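Local coordinates for protein kinase (Staphylococcus aureus subsp. aureus Mu50, PDB 3PY9) that probably senses muropeptides at the cell surface through extracellular PASTA domains and relays the signal to an intracellular serine/threonine kinase domain, at residues E8-I13 and Q22-N27; D148-S153 and G181-Q186; Q233-Y238 and G251-T256. All coordinates share one frame; numbering follows the deposited sequence.

Interaction 1: residues E8-I13 and Q22-N27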
ATOM      1  N   GLU A   8     -27.992 -53.958  29.820  1.00 39.70           N
ATOM      2  CA  GLU A   8     -26.848 -53.301  29.109  1.00 39.89           C
ATOM      3  C   GLU A   8     -27.089 -51.856  28.671  1.00 39.61           C
ATOM      4  O   GLU A   8     -28.188 -51.494  28.239  1.00 40.38           O
ATOM      5  CB  GLU A   8     -26.469 -54.114  27.890  1.00 39.86           C
ATOM      6  CG  GLU A   8     -25.029 -54.360  27.847  1.00 39.57           C
ATOM      7  CD  GLU A   8     -24.678 -55.490  26.934  1.00 41.42           C
ATOM      8  OE1 GLU A   8     -25.316 -55.606  25.866  1.00 42.03           O
ATOM      9  OE2 GLU A   8     -23.750 -56.257  27.277  1.00 42.13           O
ATOM     10  N   THR A   9     -26.047 -51.037  28.736  1.00 39.08           N
ATOM     11  CA  THR A   9     -26.208 -49.604  28.480  1.00 38.88           C
ATOM     12  C   THR A   9     -26.621 -49.297  27.041  1.00 38.69           C
ATOM     13  O   THR A   9     -25.908 -49.687  26.113  1.00 38.96           O
ATOM     14  CB  THR A   9     -24.951 -48.834  28.866  1.00 38.85           C
ATOM     15  OG1 THR A   9     -24.636 -49.130  30.232  1.00 39.35           O
ATOM     16  CG2 THR A   9     -25.158 -47.326  28.690  1.00 38.51           C
ATOM     17  N   PRO A  10     -27.780 -48.617  26.862  1.00 38.50           N
ATOM     18  CA  PRO A  10     -28.313 -48.178  25.562  1.00 38.50           C
ATOM     19  C   PRO A  10     -27.463 -47.090  24.889  1.00 38.58           C
ATOM     20  O   PRO A  10     -26.757 -46.337  25.571  1.00 37.99           O
ATOM     21  CB  PRO A  10     -29.696 -47.576  25.907  1.00 38.60           C
ATOM     22  CG  PRO A  10     -29.953 -47.865  27.326  1.00 38.28           C
ATOM     23  CD  PRO A  10     -28.663 -48.235  27.981  1.00 38.65           C
ATOM     24  N   ASP A  11     -27.568 -47.005  23.560  1.00 38.69           N
ATOM     25  CA  ASP A  11     -26.838 -46.024  22.766  1.00 38.74           C
ATOM     26  C   ASP A  11     -27.667 -44.740  22.657  1.00 38.54           C
ATOM     27  O   ASP A  11     -28.799 -44.753  22.158  1.00 38.68           O
ATOM     28  CB  ASP A  11     -26.526 -46.606  21.383  1.00 39.14           C
ATOM     29  CG  ASP A  11     -25.721 -45.650  20.489  1.00 39.77           C
ATOM     30  OD1 ASP A  11     -25.160 -44.645  20.963  1.00 38.94           O
ATOM     31  OD2 ASP A  11     -25.636 -45.924  19.283  1.00 42.33           O
ATOM     32  N   VAL A  12     -27.120 -43.644  23.169  1.00 37.94           N
ATOM     33  CA  VAL A  12     -27.771 -42.337  23.057  1.00 37.76           C
ATOM     34  C   VAL A  12     -26.828 -41.320  22.422  1.00 37.87           C
ATOM     35  O   VAL A  12     -27.108 -40.116  22.409  1.00 38.27           O
ATOM     36  CB  VAL A  12     -28.294 -41.824  24.422  1.00 37.98           C
ATOM     37  CG1 VAL A  12     -29.228 -42.852  25.062  1.00 36.98           C
ATOM     38  CG2 VAL A  12     -27.119 -41.483  25.376  1.00 38.00           C
ATOM     39  N   ILE A  13     -25.713 -41.816  21.891  1.00 37.55           N
ATOM     40  CA  ILE A  13     -24.688 -40.969  21.294  1.00 37.51           C
ATOM     41  C   ILE A  13     -25.306 -40.155  20.145  1.00 37.89           C
ATOM     42  O   ILE A  13     -26.120 -40.676  19.382  1.00 37.91           O
ATOM     43  CB  ILE A  13     -23.468 -41.822  20.821  1.00 37.44           C
ATOM     44  CG1 ILE A  13     -22.893 -42.667  21.977  1.00 36.99           C
ATOM     45  CG2 ILE A  13     -22.391 -40.958  20.140  1.00 36.49           C
ATOM     46  CD1 ILE A  13     -22.459 -41.895  23.211  1.00 36.53           C
ATOM     47  N   GLN A  22     -35.474 -40.227  28.124  1.00 46.74           N
ATOM     48  CA  GLN A  22     -36.505 -41.081  27.533  1.00 47.48           C
ATOM     49  C   GLN A  22     -36.005 -42.512  27.242  1.00 46.93           C
ATOM     50  O   GLN A  22     -36.636 -43.478  27.668  1.00 47.33           O
ATOM     51  CB  GLN A  22     -37.076 -40.415  26.279  1.00 47.93           C
ATOM     52  CG  GLN A  22     -38.065 -39.298  26.564  1.00 50.78           C
ATOM     53  CD  GLN A  22     -39.512 -39.754  26.463  1.00 55.40           C
ATOM     54  OE1 GLN A  22     -40.445 -38.963  26.660  1.00 57.93           O
ATOM     55  NE2 GLN A  22     -39.711 -41.035  26.139  1.00 56.50           N
ATOM     56  N   ILE A  23     -34.875 -42.663  26.547  1.00 46.42           N
ATOM     57  CA  ILE A  23     -34.322 -44.014  26.315  1.00 46.19           C
ATOM     58  C   ILE A  23     -33.891 -44.716  27.619  1.00 45.79           C
ATOM     59  O   ILE A  23     -34.072 -45.924  27.755  1.00 46.07           O
ATOM     60  CB  ILE A  23     -33.161 -44.029  25.255  1.00 46.45           C
ATOM     61  CG1 ILE A  23     -33.686 -43.789  23.835  1.00 46.59           C
ATOM     62  CG2 ILE A  23     -32.422 -45.349  25.239  1.00 46.12           C
ATOM     63  CD1 ILE A  23     -33.463 -42.401  23.332  1.00 47.29           C
ATOM     64  N   PHE A  24     -33.324 -43.968  28.569  1.00 45.49           N
ATOM     65  CA  PHE A  24     -32.865 -44.555  29.838  1.00 44.80           C
ATOM     66  C   PHE A  24     -34.031 -45.045  30.701  1.00 45.09           C
ATOM     67  O   PHE A  24     -33.946 -46.132  31.299  1.00 45.24           O
ATOM     68  CB  PHE A  24     -32.016 -43.573  30.672  1.00 44.45           C
ATOM     69  CG  PHE A  24     -30.675 -43.200  30.055  1.00 42.90           C
ATOM     70  CD1 PHE A  24     -29.978 -44.082  29.236  1.00 41.62           C
ATOM     71  CD2 PHE A  24     -30.106 -41.967  30.337  1.00 40.41           C
ATOM     72  CE1 PHE A  24     -28.731 -43.727  28.682  1.00 42.22           C
ATOM     73  CE2 PHE A  24     -28.871 -41.600  29.796  1.00 41.30           C
ATOM     74  CZ  PHE A  24     -28.181 -42.477  28.963  1.00 41.48           C
ATOM     75  N   ASN A  25     -35.094 -44.244  30.792  1.00 44.80           N
ATOM     76  CA  ASN A  25     -36.242 -44.586  31.630  1.00 45.54           C
ATOM     77  C   ASN A  25     -36.910 -45.849  31.123  1.00 45.72           C
ATOM     78  O   ASN A  25     -37.157 -46.788  31.884  1.00 45.91           O
ATOM     79  CB  ASN A  25     -37.265 -43.453  31.659  1.00 45.77           C
ATOM     80  CG  ASN A  25     -36.820 -42.279  32.495  1.00 46.69           C
ATOM     81  OD1 ASN A  25     -35.893 -42.388  33.312  1.00 48.19           O
ATOM     82  ND2 ASN A  25     -37.483 -41.142  32.306  1.00 45.54           N
ATOM     83  N   LYS A  26     -37.180 -45.849  29.821  1.00 45.91           N
ATOM     84  CA  LYS A  26     -37.688 -47.007  29.105  1.00 46.27           C
ATOM     85  C   LYS A  26     -36.879 -48.273  29.405  1.00 45.59           C
ATOM     86  O   LYS A  26     -37.447 -49.362  29.498  1.00 46.01           O
ATOM     87  CB  LYS A  26     -37.752 -46.702  27.596  1.00 46.75           C
ATOM     88  CG  LYS A  26     -37.270 -47.817  26.639  1.00 49.49           C
ATOM     89  CD  LYS A  26     -38.250 -49.003  26.506  1.00 52.09           C
ATOM     90  CE  LYS A  26     -37.592 -50.209  25.817  1.00 51.21           C
ATOM     91  NZ  LYS A  26     -37.279 -49.926  24.387  1.00 53.94           N
ATOM     92  N   ASN A  27     -35.569 -48.117  29.563  1.00 44.48           N
ATOM     93  CA  ASN A  27     -34.658 -49.235  29.835  1.00 44.00           C
ATOM     94  C   ASN A  27     -34.434 -49.541  31.323  1.00 43.10           C
ATOM     95  O   ASN A  27     -33.509 -50.279  31.668  1.00 43.18           O
ATOM     96  CB  ASN A  27     -33.291 -48.945  29.189  1.00 44.59           C
ATOM     97  CG  ASN A  27     -33.071 -49.705  27.893  1.00 44.52           C
ATOM     98  OD1 ASN A  27     -32.445 -50.771  27.881  1.00 44.93           O
ATOM     99  ND2 ASN A  27     -33.559 -49.152  26.798  1.00 44.27           N
TER
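Pro10 and Val12 pack against Ile23, Phe24 and Asn27, closing the loop at the start of a PASTA domain onto the last turn of its helix 17-26. Both loop residues point toward the helix, while Thr9 before them and Asp11 between them point away, an alternation that gives the loop one apolar side. The Pro10 ring meets three side chains: its CB meets Ile23 CG2 at 3.6 Å, and Pro10 CG lies 3.7 Å from Asn27 CG, beside the amide, the two side chains sliding past each other in opposite directions. The same Pro10 CG sits at the edge of the Phe24 ring, near its plane. Val12 and Phe24 cross at about a right angle, the valine methyl CG1 lying 3.8 Å from Phe24 CE1 and CG2 3.9 Å from Phe24 CZ. With chi1 of -66°, Phe24 CG stands anti to its carbonyl carbon, and the ring reaches the valine and also Val64 and Val66 of strand 63-69. Short Pro10 and β-branched Val12 suit places beside Ile23 and the ring. Around Val12 the loop makes an Asx turn: Asp11 OD1 accepts from Ile13 N at 3.0 Å, the donor standing 37° out of the carboxylate plane.

Interaction 2: residues D148-S153 and G181-Q186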
ATOM      1  N   ASP A 148      17.713   0.450 -20.266  1.00 31.85           N
ATOM      2  CA  ASP A 148      18.556   1.631 -20.423  1.00 32.11           C
ATOM      3  C   ASP A 148      18.430   2.126 -21.844  1.00 32.50           C
ATOM      4  O   ASP A 148      18.863   1.463 -22.788  1.00 32.66           O
ATOM      5  CB  ASP A 148      20.001   1.266 -20.108  1.00 32.24           C
ATOM      6  CG  ASP A 148      20.937   2.464 -20.071  1.00 31.25           C
ATOM      7  OD1 ASP A 148      20.580   3.574 -20.550  1.00 29.77           O
ATOM      8  OD2 ASP A 148      22.063   2.260 -19.556  1.00 29.27           O
ATOM      9  N   PHE A 149      17.811   3.289 -21.985  1.00 33.31           N
ATOM     10  CA  PHE A 149      17.562   3.897 -23.283  1.00 34.19           C
ATOM     11  C   PHE A 149      18.428   5.153 -23.522  1.00 35.28           C
ATOM     12  O   PHE A 149      18.109   5.972 -24.398  1.00 34.92           O
ATOM     13  CB  PHE A 149      16.087   4.283 -23.406  1.00 34.18           C
ATOM     14  CG  PHE A 149      15.157   3.129 -23.777  1.00 34.60           C
ATOM     15  CD1 PHE A 149      15.177   2.576 -25.059  1.00 34.93           C
ATOM     16  CD2 PHE A 149      14.229   2.644 -22.851  1.00 33.51           C
ATOM     17  CE1 PHE A 149      14.291   1.541 -25.414  1.00 36.58           C
ATOM     18  CE2 PHE A 149      13.349   1.613 -23.187  1.00 34.74           C
ATOM     19  CZ  PHE A 149      13.381   1.053 -24.469  1.00 35.17           C
ATOM     20  N   GLU A 150      19.505   5.322 -22.753  1.00 36.00           N
ATOM     21  CA  GLU A 150      20.306   6.528 -22.922  1.00 37.80           C
ATOM     22  C   GLU A 150      20.786   6.624 -24.362  1.00 38.88           C
ATOM     23  O   GLU A 150      21.217   5.626 -24.932  1.00 38.98           O
ATOM     24  CB  GLU A 150      21.431   6.632 -21.890  1.00 37.45           C
ATOM     25  CG  GLU A 150      20.911   7.203 -20.562  1.00 37.70           C
ATOM     26  CD  GLU A 150      21.996   7.568 -19.554  1.00 37.77           C
ATOM     27  OE1 GLU A 150      23.172   7.162 -19.720  1.00 38.73           O
ATOM     28  OE2 GLU A 150      21.653   8.252 -18.569  1.00 35.47           O
ATOM     29  N   HIS A 151      20.647   7.811 -24.950  1.00 40.33           N
ATOM     30  CA  HIS A 151      21.007   8.078 -26.351  1.00 42.07           C
ATOM     31  C   HIS A 151      20.123   7.373 -27.377  1.00 43.08           C
ATOM     32  O   HIS A 151      20.517   7.239 -28.542  1.00 44.19           O
ATOM     33  CB  HIS A 151      22.485   7.758 -26.663  1.00 42.02           C
ATOM     34  CG  HIS A 151      23.472   8.555 -25.867  1.00 42.49           C
ATOM     35  ND1 HIS A 151      23.123   9.674 -25.141  1.00 43.41           N
ATOM     36  CD2 HIS A 151      24.810   8.411 -25.714  1.00 43.67           C
ATOM     37  CE1 HIS A 151      24.198  10.165 -24.550  1.00 42.78           C
ATOM     38  NE2 HIS A 151      25.236   9.421 -24.887  1.00 41.93           N
ATOM     39  N   LYS A 152      18.949   6.908 -26.965  1.00 43.48           N
ATOM     40  CA  LYS A 152      17.992   6.344 -27.919  1.00 43.92           C
ATOM     41  C   LYS A 152      16.765   7.254 -27.993  1.00 43.83           C
ATOM     42  O   LYS A 152      16.738   8.309 -27.356  1.00 44.09           O
ATOM     43  CB  LYS A 152      17.634   4.889 -27.563  1.00 44.14           C
ATOM     44  CG  LYS A 152      18.822   3.924 -27.611  1.00 44.94           C
ATOM     45  CD  LYS A 152      18.881   3.115 -28.913  1.00 47.03           C
ATOM     46  CE  LYS A 152      20.339   2.850 -29.299  1.00 49.09           C
ATOM     47  NZ  LYS A 152      20.547   1.877 -30.411  1.00 50.09           N
ATOM     48  N   SER A 153      15.764   6.869 -28.774  1.00 43.87           N
ATOM     49  CA  SER A 153      14.569   7.702 -28.929  1.00 44.01           C
ATOM     50  C   SER A 153      13.717   7.712 -27.663  1.00 43.77           C
ATOM     51  O   SER A 153      13.374   6.647 -27.120  1.00 44.14           O
ATOM     52  CB  SER A 153      13.725   7.229 -30.109  1.00 44.08           C
ATOM     53  OG  SER A 153      12.372   7.608 -29.926  1.00 46.04           O
ATOM     54  N   GLY A 181      14.733  14.605 -29.602  1.00 47.04           N
ATOM     55  CA  GLY A 181      13.854  13.525 -29.185  1.00 45.82           C
ATOM     56  C   GLY A 181      14.600  12.290 -28.714  1.00 45.68           C
ATOM     57  O   GLY A 181      13.977  11.268 -28.391  1.00 45.38           O
ATOM     58  N   ASP A 182      15.930  12.375 -28.702  1.00 44.52           N
ATOM     59  CA  ASP A 182      16.763  11.352 -28.092  1.00 43.82           C
ATOM     60  C   ASP A 182      17.080  11.726 -26.636  1.00 42.86           C
ATOM     61  O   ASP A 182      17.078  12.903 -26.267  1.00 42.81           O
ATOM     62  CB  ASP A 182      18.059  11.112 -28.889  1.00 43.70           C
ATOM     63  CG  ASP A 182      17.850  10.233 -30.108  1.00 45.48           C
ATOM     64  OD1 ASP A 182      16.688  10.057 -30.549  1.00 46.26           O
ATOM     65  OD2 ASP A 182      18.862   9.710 -30.636  1.00 47.36           O
ATOM     66  N   VAL A 183      17.371  10.699 -25.838  1.00 41.54           N
ATOM     67  CA  VAL A 183      17.516  10.809 -24.402  1.00 39.62           C
ATOM     68  C   VAL A 183      18.939  11.224 -24.043  1.00 39.23           C
ATOM     69  O   VAL A 183      19.912  10.511 -24.347  1.00 38.47           O
ATOM     70  CB  VAL A 183      17.189   9.452 -23.725  1.00 39.86           C
ATOM     71  CG1 VAL A 183      17.548   9.480 -22.238  1.00 37.82           C
ATOM     72  CG2 VAL A 183      15.722   9.051 -23.966  1.00 38.92           C
ATOM     73  N   ILE A 184      19.042  12.378 -23.386  1.00 38.48           N
ATOM     74  CA  ILE A 184      20.288  12.824 -22.778  1.00 38.24           C
ATOM     75  C   ILE A 184      20.616  11.917 -21.606  1.00 37.13           C
ATOM     76  O   ILE A 184      21.698  11.378 -21.537  1.00 36.97           O
ATOM     77  CB  ILE A 184      20.215  14.293 -22.238  1.00 38.14           C
ATOM     78  CG1 ILE A 184      19.510  15.239 -23.219  1.00 39.36           C
ATOM     79  CG2 ILE A 184      21.613  14.803 -21.847  1.00 39.40           C
ATOM     80  CD1 ILE A 184      20.171  15.360 -24.545  1.00 39.52           C
ATOM     81  N   SER A 185      19.665  11.754 -20.688  1.00 36.65           N
ATOM     82  CA  SER A 185      19.903  10.992 -19.462  1.00 35.74           C
ATOM     83  C   SER A 185      18.652  10.299 -18.932  1.00 34.86           C
ATOM     84  O   SER A 185      17.524  10.725 -19.213  1.00 33.80           O
ATOM     85  CB  SER A 185      20.479  11.899 -18.377  1.00 35.62           C
ATOM     86  OG  SER A 185      19.461  12.717 -17.834  1.00 36.43           O
ATOM     87  N   GLN A 186      18.875   9.245 -18.144  1.00 34.43           N
ATOM     88  CA  GLN A 186      17.787   8.409 -17.605  1.00 33.76           C
ATOM     89  C   GLN A 186      18.098   7.915 -16.215  1.00 33.31           C
ATOM     90  O   GLN A 186      19.198   7.435 -15.943  1.00 33.56           O
ATOM     91  CB  GLN A 186      17.530   7.195 -18.498  1.00 34.13           C
ATOM     92  CG  GLN A 186      16.310   6.329 -18.105  1.00 32.38           C
ATOM     93  CD  GLN A 186      16.206   5.081 -18.977  1.00 34.14           C
ATOM     94  OE1 GLN A 186      16.597   5.106 -20.156  1.00 33.58           O
ATOM     95  NE2 GLN A 186      15.693   3.975 -18.401  1.00 31.42           N
TER
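The side chains of Gln186 and Glu150 each accept a backbone N-H across the contact between the loop ahead of helix 154-162 and strand 183-187 of a PASTA domain. Gln186 is extended, with CG anti to its backbone N (chi1 -174°), and its OE1 accepts from Phe149 N at 2.8 Å, the donor tilted 22° from the amide plane. In the other direction Glu150, also extended beyond CG, offers the anti lone pair of OE2 to Gln186 N at 3.0 Å. Their carboxylate and amide planes stand 79° apart. Between these bonds and Asp182 lies Val183, whose CB points toward the loop and approaches Phe149 O to 3.7 Å. Its backbone is held on both sides: Val183 N donates to Lys152 O, and Val183 O takes His151 N at 2.9 Å. A second, weak bond to that oxygen comes from His151 ND1, the oxygen lying at the edge of the imidazole, in its plane. Phe149 to Lys152 form a type II turn, with His151 at positive phi. Gln186 NE2 also donates to Glu147 O and Pro188 O, leaving the buried amide gripped at both ends. Polar side chains thus complete a partial backbone pairing, and the carboxylate's charge probably strengthens its bond to Gln186 N.

Interaction 3: residues Q233-Y238 and G251-T256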
ATOM      1  N   GLN A 233      15.470  42.087   1.975  1.00 31.16           N
ATOM      2  CA  GLN A 233      14.393  41.229   1.521  1.00 31.17           C
ATOM      3  C   GLN A 233      14.892  40.499   0.296  1.00 32.07           C
ATOM      4  O   GLN A 233      15.675  41.043  -0.500  1.00 32.05           O
ATOM      5  CB  GLN A 233      13.187  42.057   1.123  1.00 31.01           C
ATOM      6  CG  GLN A 233      12.549  42.828   2.235  1.00 30.46           C
ATOM      7  CD  GLN A 233      11.396  43.666   1.750  1.00 28.72           C
ATOM      8  OE1 GLN A 233      11.563  44.535   0.913  1.00 28.47           O
ATOM      9  NE2 GLN A 233      10.211  43.403   2.273  1.00 32.34           N
ATOM     10  N   LYS A 234      14.412  39.282   0.127  1.00 32.33           N
ATOM     11  CA  LYS A 234      14.803  38.471  -0.999  1.00 34.27           C
ATOM     12  C   LYS A 234      13.814  38.607  -2.157  1.00 33.78           C
ATOM     13  O   LYS A 234      12.602  38.465  -1.993  1.00 33.28           O
ATOM     14  CB  LYS A 234      14.897  37.014  -0.574  1.00 34.07           C
ATOM     15  CG  LYS A 234      15.802  36.168  -1.470  1.00 36.34           C
ATOM     16  CD  LYS A 234      15.619  34.655  -1.211  1.00 36.56           C
ATOM     17  CE  LYS A 234      15.053  34.348   0.179  1.00 38.58           C
ATOM     18  NZ  LYS A 234      15.866  34.950   1.276  1.00 42.87           N
ATOM     19  N   VAL A 235      14.354  38.876  -3.335  1.00 33.76           N
ATOM     20  CA  VAL A 235      13.542  39.016  -4.523  1.00 34.80           C
ATOM     21  C   VAL A 235      13.730  37.762  -5.356  1.00 35.57           C
ATOM     22  O   VAL A 235      14.850  37.281  -5.516  1.00 34.97           O
ATOM     23  CB  VAL A 235      13.918  40.280  -5.325  1.00 34.50           C
ATOM     24  CG1 VAL A 235      13.015  40.459  -6.534  1.00 34.80           C
ATOM     25  CG2 VAL A 235      13.851  41.488  -4.425  1.00 33.54           C
ATOM     26  N   LYS A 236      12.618  37.228  -5.852  1.00 36.71           N
ATOM     27  CA  LYS A 236      12.643  36.107  -6.775  1.00 38.14           C
ATOM     28  C   LYS A 236      11.786  36.458  -7.979  1.00 38.95           C
ATOM     29  O   LYS A 236      10.605  36.822  -7.844  1.00 38.90           O
ATOM     30  CB  LYS A 236      12.154  34.823  -6.095  1.00 38.62           C
ATOM     31  CG  LYS A 236      13.134  34.255  -5.082  1.00 40.02           C
ATOM     32  CD  LYS A 236      12.636  32.961  -4.480  1.00 42.77           C
ATOM     33  CE  LYS A 236      13.303  32.710  -3.131  1.00 45.76           C
ATOM     34  NZ  LYS A 236      12.659  33.541  -2.056  1.00 49.27           N
ATOM     35  N   VAL A 237      12.411  36.363  -9.147  1.00 39.94           N
ATOM     36  CA  VAL A 237      11.801  36.670 -10.421  1.00 41.02           C
ATOM     37  C   VAL A 237      11.575  35.346 -11.159  1.00 42.43           C
ATOM     38  O   VAL A 237      12.508  34.549 -11.357  1.00 42.40           O
ATOM     39  CB  VAL A 237      12.703  37.611 -11.251  1.00 41.18           C
ATOM     40  CG1 VAL A 237      11.965  38.141 -12.480  1.00 40.82           C
ATOM     41  CG2 VAL A 237      13.212  38.778 -10.392  1.00 40.42           C
ATOM     42  N   TYR A 238      10.326  35.103 -11.535  1.00 43.43           N
ATOM     43  CA  TYR A 238       9.954  33.891 -12.267  1.00 44.75           C
ATOM     44  C   TYR A 238       9.491  34.324 -13.637  1.00 45.71           C
ATOM     45  O   TYR A 238       8.696  35.253 -13.756  1.00 45.79           O
ATOM     46  CB  TYR A 238       8.841  33.108 -11.557  1.00 44.12           C
ATOM     47  CG  TYR A 238       9.109  32.805 -10.102  1.00 44.28           C
ATOM     48  CD1 TYR A 238       9.568  31.551  -9.697  1.00 44.15           C
ATOM     49  CD2 TYR A 238       8.902  33.780  -9.117  1.00 44.72           C
ATOM     50  CE1 TYR A 238       9.811  31.276  -8.337  1.00 44.54           C
ATOM     51  CE2 TYR A 238       9.145  33.523  -7.773  1.00 43.03           C
ATOM     52  CZ  TYR A 238       9.596  32.271  -7.382  1.00 44.56           C
ATOM     53  OH  TYR A 238       9.821  32.031  -6.034  1.00 43.81           O
ATOM     54  N   GLY A 251      15.608  34.645 -11.427  1.00 51.16           N
ATOM     55  CA  GLY A 251      16.367  35.683 -10.706  1.00 49.08           C
ATOM     56  C   GLY A 251      16.226  35.528  -9.206  1.00 47.37           C
ATOM     57  O   GLY A 251      15.154  35.179  -8.717  1.00 47.30           O
ATOM     58  N   SER A 252      17.317  35.778  -8.477  1.00 46.01           N
ATOM     59  CA  SER A 252      17.368  35.619  -7.015  1.00 44.14           C
ATOM     60  C   SER A 252      18.434  36.539  -6.419  1.00 43.16           C
ATOM     61  O   SER A 252      19.631  36.351  -6.658  1.00 43.41           O
ATOM     62  CB  SER A 252      17.656  34.163  -6.637  1.00 44.25           C
ATOM     63  OG  SER A 252      17.552  33.946  -5.229  1.00 44.02           O
ATOM     64  N   PHE A 253      17.999  37.534  -5.647  1.00 41.38           N
ATOM     65  CA  PHE A 253      18.901  38.542  -5.096  1.00 39.12           C
ATOM     66  C   PHE A 253      18.266  39.271  -3.925  1.00 37.88           C
ATOM     67  O   PHE A 253      17.040  39.351  -3.821  1.00 37.22           O
ATOM     68  CB  PHE A 253      19.335  39.537  -6.177  1.00 39.56           C
ATOM     69  CG  PHE A 253      18.198  40.214  -6.892  1.00 40.24           C
ATOM     70  CD1 PHE A 253      17.545  39.582  -7.957  1.00 41.81           C
ATOM     71  CD2 PHE A 253      17.793  41.490  -6.523  1.00 40.41           C
ATOM     72  CE1 PHE A 253      16.493  40.202  -8.630  1.00 40.49           C
ATOM     73  CE2 PHE A 253      16.736  42.117  -7.191  1.00 42.49           C
ATOM     74  CZ  PHE A 253      16.089  41.459  -8.246  1.00 40.95           C
ATOM     75  N   ASP A 254      19.110  39.809  -3.048  1.00 35.92           N
ATOM     76  CA  ASP A 254      18.656  40.600  -1.912  1.00 34.12           C
ATOM     77  C   ASP A 254      18.553  42.072  -2.268  1.00 33.82           C
ATOM     78  O   ASP A 254      19.303  42.595  -3.108  1.00 33.04           O
ATOM     79  CB  ASP A 254      19.610  40.444  -0.731  1.00 34.28           C
ATOM     80  CG  ASP A 254      19.563  39.060  -0.126  1.00 34.24           C
ATOM     81  OD1 ASP A 254      18.516  38.417  -0.250  1.00 32.33           O
ATOM     82  OD2 ASP A 254      20.560  38.639   0.502  1.00 34.52           O
ATOM     83  N   ILE A 255      17.636  42.730  -1.575  1.00 32.81           N
ATOM     84  CA  ILE A 255      17.282  44.117  -1.791  1.00 32.29           C
ATOM     85  C   ILE A 255      17.337  44.769  -0.407  1.00 31.15           C
ATOM     86  O   ILE A 255      16.975  44.131   0.588  1.00 30.24           O
ATOM     87  CB  ILE A 255      15.862  44.141  -2.438  1.00 32.69           C
ATOM     88  CG1 ILE A 255      15.960  43.844  -3.937  1.00 33.25           C
ATOM     89  CG2 ILE A 255      15.100  45.405  -2.200  1.00 35.33           C
ATOM     90  CD1 ILE A 255      17.018  44.577  -4.647  1.00 36.84           C
ATOM     91  N   THR A 256      17.867  45.987  -0.331  1.00 29.67           N
ATOM     92  CA  THR A 256      17.864  46.756   0.903  1.00 29.88           C
ATOM     93  C   THR A 256      17.315  48.153   0.645  1.00 29.25           C
ATOM     94  O   THR A 256      17.221  48.964   1.549  1.00 29.82           O
ATOM     95  CB  THR A 256      19.277  46.839   1.579  1.00 30.30           C
ATOM     96  OG1 THR A 256      20.253  47.269   0.618  1.00 32.03           O
ATOM     97  CG2 THR A 256      19.702  45.475   2.148  1.00 29.40           C
TER
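Residues 233-238 and 251-255 run antiparallel, their axes 4.6 Å apart at closest, with six backbone hydrogen bonds joining Gln233 to Ile255, Val235 to Phe253 and Val237 to Gly251 as hydrogen-bonded pairs. The shortest include Val235 N to Phe253 O at 2.8 Å, nearly straight at 169°. Val235, Val237, Phe253 and Ile255 share one face of this β-ladder. Phe253 CG occupies the crowded position between its backbone N and carbonyl carbon (chi1 55°), and the ring comes back over the neighbouring strand. Val235 CB sits over one face of that ring in a CH-π contact, 4.0 Å from the centroid and displaced toward the rim, while its methyl CG1 meets Phe253 CZ at 3.7 Å. Val237 CG2 approaches the same ring at CE1, 4.0 Å away. β-Branched valines suit a strand and offer methyls to the flat ring, and Gly251, lacking a side chain, lets the strands come close opposite Val237. Lys234 and Asp254 occupy the other face as a non-hydrogen-bonded pair. There Lys234 CG lies 3.7 Å from Asp254 OD1, but the ammonium is not in direct contact with the carboxylate, so any attraction between the charges is probably modest. On its other side, strand 233-241 pairs with strand 272-279, where Val277 and Val279 touch Val235; from strand 259-265, Ile261 packs on Phe253 and Ile263 on Val237.

The three contacts follow one another along the chain, each closing before the next opens, and fall in three different domains: interaction 1 in the first PASTA domain, interaction 2 in the third, interaction 3 in the C-terminal PASTA-like domain. None touches another. Centres lie about 89 Å apart for interactions 1 and 2, and about 102 Å for 1 and 3, whereas 2 and 3 are separated by about 36 Å. Interactions 1 and 2 both tie the loop preceding a PASTA helix to a later part of its own domain, the helix end in one and a strand in the other. Interaction 3 instead pairs two neighbouring strands of an antiparallel sheet. Each contact is local to its own module, consistent with an elongated extracellular chain of separately folded domains.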